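Local coordinates for SusD/RagB family nutrient-binding outer membrane lipoprotein (Bacteroides vulgatus, PDB 4F7A) that probably binds mucin O-glycans at the outer membrane as a SusD-like, TPR-related lipoprotein for nutrient capture, at residues Q300-K305 with K452-N457. Sequence-based numbering, arbitrary orientation.
Sequences QGVYAK and KVQTNN
Gly-301 meets Val-453, Gln-454 and Thr-455 where two long loops of the SusD-like, TPR-related fold pass each other: one follows helix 279-282, the other helix 435-445. The tight part is backbone on backbone, with Gly-301 CA 4.1 Å from Val-453 CB. Gly-301 has no side chain; its CA faces Val-453 CB and Gln-454 N too closely for a CB between them, and its positive phi also suits a glycine. Two weak hydrogen bonds join the two loops: Thr-455 N reaches Gly-301 O at 2.8 Å but is bent to 129°, and Gln-454 N reaches Gln-300 O at 3.4 Å. Val-453 CA adds a CH...O contact to that same Gln-300 oxygen. Here too the extended Gln-300 side chain crosses Val-453 obliquely, its NE2 lying 3.2 Å from Val-453 CG1 while it hydrogen-bonds Thr-73 O. Gln-454 runs alongside Val-302, both pointing the same way; its CG stands anti to the carbonyl carbon (chi1 -55°), which sets CG beside Val-302 CG2. Farther out, Gln-454 OE1 lies 3.6 Å from Val-302 CG2 and accepts a bond from Lys-398 N. An alanine at Gln-454 would probably leave Val-302 CG2 without this neighbour and Lys-398 N without its acceptor. Both ends of this tight part are looser and bridged by water. At one end a water donates to both Gln-300 O and Lys-452 O; at the other, a second accepts from Tyr-303 N and hydrogen-bonds Thr-455 OG1 at 2.6 Å. Beyond it, partly exposed Tyr-303 and Asn-457 cross at about a right angle, ring and amide planes 64° apart, with Asn-457 ND2 3.5 Å from Tyr-303 CD1.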
ATOM      1  N   GLN A 300      -4.858 -16.399   8.961  1.00 13.48           N
ATOM      2  CA  GLN A 300      -4.113 -16.821   7.777  1.00 14.44           C
ATOM      3  C   GLN A 300      -3.429 -18.174   8.013  1.00 14.88           C
ATOM      4  O   GLN A 300      -2.957 -18.476   9.113  1.00 15.17           O
ATOM      5  CB  GLN A 300      -3.060 -15.768   7.382  1.00 15.40           C
ATOM      6  CG  GLN A 300      -2.607 -15.899   5.920  1.00 13.79           C
ATOM      7  CD  GLN A 300      -1.382 -15.102   5.591  1.00 18.56           C
ATOM      8  OE1 GLN A 300      -1.370 -13.882   5.782  1.00 18.43           O
ATOM      9  NE2 GLN A 300      -0.373 -15.761   5.005  1.00 13.68           N
ATOM     10  N   GLY A 301      -3.357 -18.973   6.959  1.00 13.61           N
ATOM     11  CA  GLY A 301      -2.560 -20.201   6.971  1.00 13.86           C
ATOM     12  C   GLY A 301      -3.229 -21.398   7.584  1.00 14.14           C
ATOM     13  O   GLY A 301      -2.545 -22.272   8.131  1.00 14.04           O
ATOM     14  N   VAL A 302      -4.564 -21.451   7.518  1.00 13.35           N
ATOM     15  CA  VAL A 302      -5.295 -22.644   7.920  1.00 13.78           C
ATOM     16  C   VAL A 302      -5.510 -23.500   6.653  1.00 16.56           C
ATOM     17  O   VAL A 302      -6.237 -23.110   5.741  1.00 15.67           O
ATOM     18  CB  VAL A 302      -6.633 -22.302   8.593  1.00 13.40           C
ATOM     19  CG1 VAL A 302      -7.407 -23.583   8.950  1.00 11.47           C
ATOM     20  CG2 VAL A 302      -6.387 -21.480   9.864  1.00 14.71           C
ATOM     21  N   TYR A 303      -4.840 -24.639   6.608  1.00 16.74           N
ATOM     22  CA  TYR A 303      -4.801 -25.461   5.416  1.00 17.48           C
ATOM     23  C   TYR A 303      -6.165 -26.076   5.171  1.00 18.60           C
ATOM     24  O   TYR A 303      -6.794 -26.586   6.087  1.00 17.57           O
ATOM     25  CB  TYR A 303      -3.753 -26.576   5.561  1.00 17.58           C
ATOM     26  CG  TYR A 303      -3.736 -27.493   4.366  1.00 16.25           C
ATOM     27  CD1 TYR A 303      -3.013 -27.158   3.217  1.00 15.72           C
ATOM     28  CD2 TYR A 303      -4.492 -28.661   4.351  1.00 21.33           C
ATOM     29  CE1 TYR A 303      -3.003 -27.984   2.111  1.00 19.10           C
ATOM     30  CE2 TYR A 303      -4.510 -29.488   3.228  1.00 28.08           C
ATOM     31  CZ  TYR A 303      -3.764 -29.142   2.117  1.00 25.37           C
ATOM     32  OH  TYR A 303      -3.777 -29.956   1.014  1.00 28.27           O
ATOM     33  N   ALA A 304      -6.611 -25.997   3.920  1.00 17.43           N
ATOM     34  CA  ALA A 304      -7.775 -26.732   3.425  1.00 17.22           C
ATOM     35  C   ALA A 304      -7.607 -26.773   1.913  1.00 17.55           C
ATOM     36  O   ALA A 304      -6.719 -26.114   1.369  1.00 18.03           O
ATOM     37  CB  ALA A 304      -9.083 -26.028   3.808  1.00 16.46           C
ATOM     38  N   LYS A 305      -8.453 -27.524   1.229  1.00 18.80           N
ATOM     39  CA  LYS A 305      -8.335 -27.633  -0.210  1.00 19.20           C
ATOM     40  C   LYS A 305      -9.726 -27.797  -0.814  1.00 20.33           C
ATOM     41  O   LYS A 305     -10.714 -27.947  -0.104  1.00 18.55           O
ATOM     42  CB  LYS A 305      -7.439 -28.820  -0.572  1.00 21.33           C
ATOM     43  CG  LYS A 305      -7.925 -30.138  -0.007  1.00 27.92           C
ATOM     44  CD  LYS A 305      -7.084 -31.306  -0.489  1.00 41.03           C
ATOM     45  CE  LYS A 305      -7.535 -32.596   0.171  1.00 44.13           C
ATOM     46  NZ  LYS A 305      -7.425 -33.723  -0.771  1.00 54.43           N
ATOM     47  N   LYS A 452       1.104 -15.081  12.894  1.00 13.65           N
ATOM     48  CA  LYS A 452       1.843 -15.955  11.959  1.00 13.82           C
ATOM     49  C   LYS A 452       0.967 -17.034  11.335  1.00 13.89           C
ATOM     50  O   LYS A 452      -0.014 -17.449  11.922  1.00 13.94           O
ATOM     51  CB  LYS A 452       2.986 -16.673  12.670  1.00 13.79           C
ATOM     52  CG  LYS A 452       3.825 -15.835  13.652  1.00 15.55           C
ATOM     53  CD  LYS A 452       4.493 -14.624  13.045  1.00 15.01           C
ATOM     54  CE  LYS A 452       5.475 -13.980  14.043  1.00 18.07           C
ATOM     55  NZ  LYS A 452       6.202 -12.811  13.494  1.00 16.38           N
ATOM     56  N   VAL A 453       1.357 -17.514  10.152  1.00 13.53           N
ATOM     57  CA  VAL A 453       0.613 -18.564   9.488  1.00 14.21           C
ATOM     58  C   VAL A 453       0.548 -19.803  10.372  1.00 15.19           C
ATOM     59  O   VAL A 453       1.495 -20.121  11.067  1.00 13.20           O
ATOM     60  CB  VAL A 453       1.172 -18.920   8.063  1.00 14.20           C
ATOM     61  CG1 VAL A 453       1.110 -17.694   7.155  1.00 15.13           C
ATOM     62  CG2 VAL A 453       2.592 -19.533   8.137  1.00 12.10           C
ATOM     63  N   GLN A 454      -0.591 -20.484  10.379  1.00 15.45           N
ATOM     64  CA  GLN A 454      -0.740 -21.675  11.227  1.00 16.09           C
ATOM     65  C   GLN A 454      -0.032 -22.866  10.604  1.00 17.15           C
ATOM     66  O   GLN A 454       0.539 -23.700  11.318  1.00 15.73           O
ATOM     67  CB  GLN A 454      -2.222 -21.976  11.444  1.00 15.35           C
ATOM     68  CG  GLN A 454      -2.973 -20.775  12.018  1.00 15.16           C
ATOM     69  CD  GLN A 454      -4.140 -21.170  12.879  1.00 15.59           C
ATOM     70  OE1 GLN A 454      -4.605 -22.314  12.829  1.00 15.24           O
ATOM     71  NE2 GLN A 454      -4.630 -20.225  13.673  1.00 15.96           N
ATOM     72  N   THR A 455      -0.072 -22.930   9.270  1.00 17.16           N
ATOM     73  CA  THR A 455       0.595 -23.965   8.474  1.00 16.46           C
ATOM     74  C   THR A 455       1.462 -23.290   7.410  1.00 16.90           C
ATOM     75  O   THR A 455       1.004 -22.372   6.710  1.00 17.25           O
ATOM     76  CB  THR A 455      -0.426 -24.893   7.801  1.00 18.61           C
ATOM     77  OG1 THR A 455      -1.135 -25.643   8.811  1.00 19.34           O
ATOM     78  CG2 THR A 455       0.248 -25.854   6.786  1.00 16.32           C
ATOM     79  N   ASN A 456       2.701 -23.750   7.293  1.00 14.27           N
ATOM     80  CA  ASN A 456       3.696 -23.169   6.384  1.00 13.82           C
ATOM     81  C   ASN A 456       4.104 -24.235   5.378  1.00 16.02           C
ATOM     82  O   ASN A 456       4.907 -25.090   5.682  1.00 16.12           O
ATOM     83  CB  ASN A 456       4.894 -22.644   7.180  1.00 13.13           C
ATOM     84  CG  ASN A 456       5.943 -21.964   6.310  1.00 13.90           C
ATOM     85  OD1 ASN A 456       6.056 -22.248   5.119  1.00 15.66           O
ATOM     86  ND2 ASN A 456       6.764 -21.107   6.925  1.00 10.64           N
ATOM     87  N   ASN A 457       3.509 -24.184   4.184  1.00 15.43           N
ATOM     88  CA  ASN A 457       3.798 -25.153   3.129  1.00 17.17           C
ATOM     89  C   ASN A 457       4.714 -24.565   2.062  1.00 17.60           C
ATOM     90  O   ASN A 457       4.610 -24.922   0.878  1.00 19.20           O
ATOM     91  CB  ASN A 457       2.487 -25.665   2.505  1.00 16.62           C
ATOM     92  CG  ASN A 457       1.756 -26.668   3.413  1.00 20.34           C
ATOM     93  OD1 ASN A 457       2.325 -27.147   4.393  1.00 20.87           O
ATOM     94  ND2 ASN A 457       0.505 -26.986   3.080  1.00 16.05           N
TER
HETATM   95  O   HOH W   1      -2.763 -16.895  11.314  1.00 13.27           O
HETATM   96  O   HOH W   2      -3.707 -25.618   9.179  1.00 14.60           O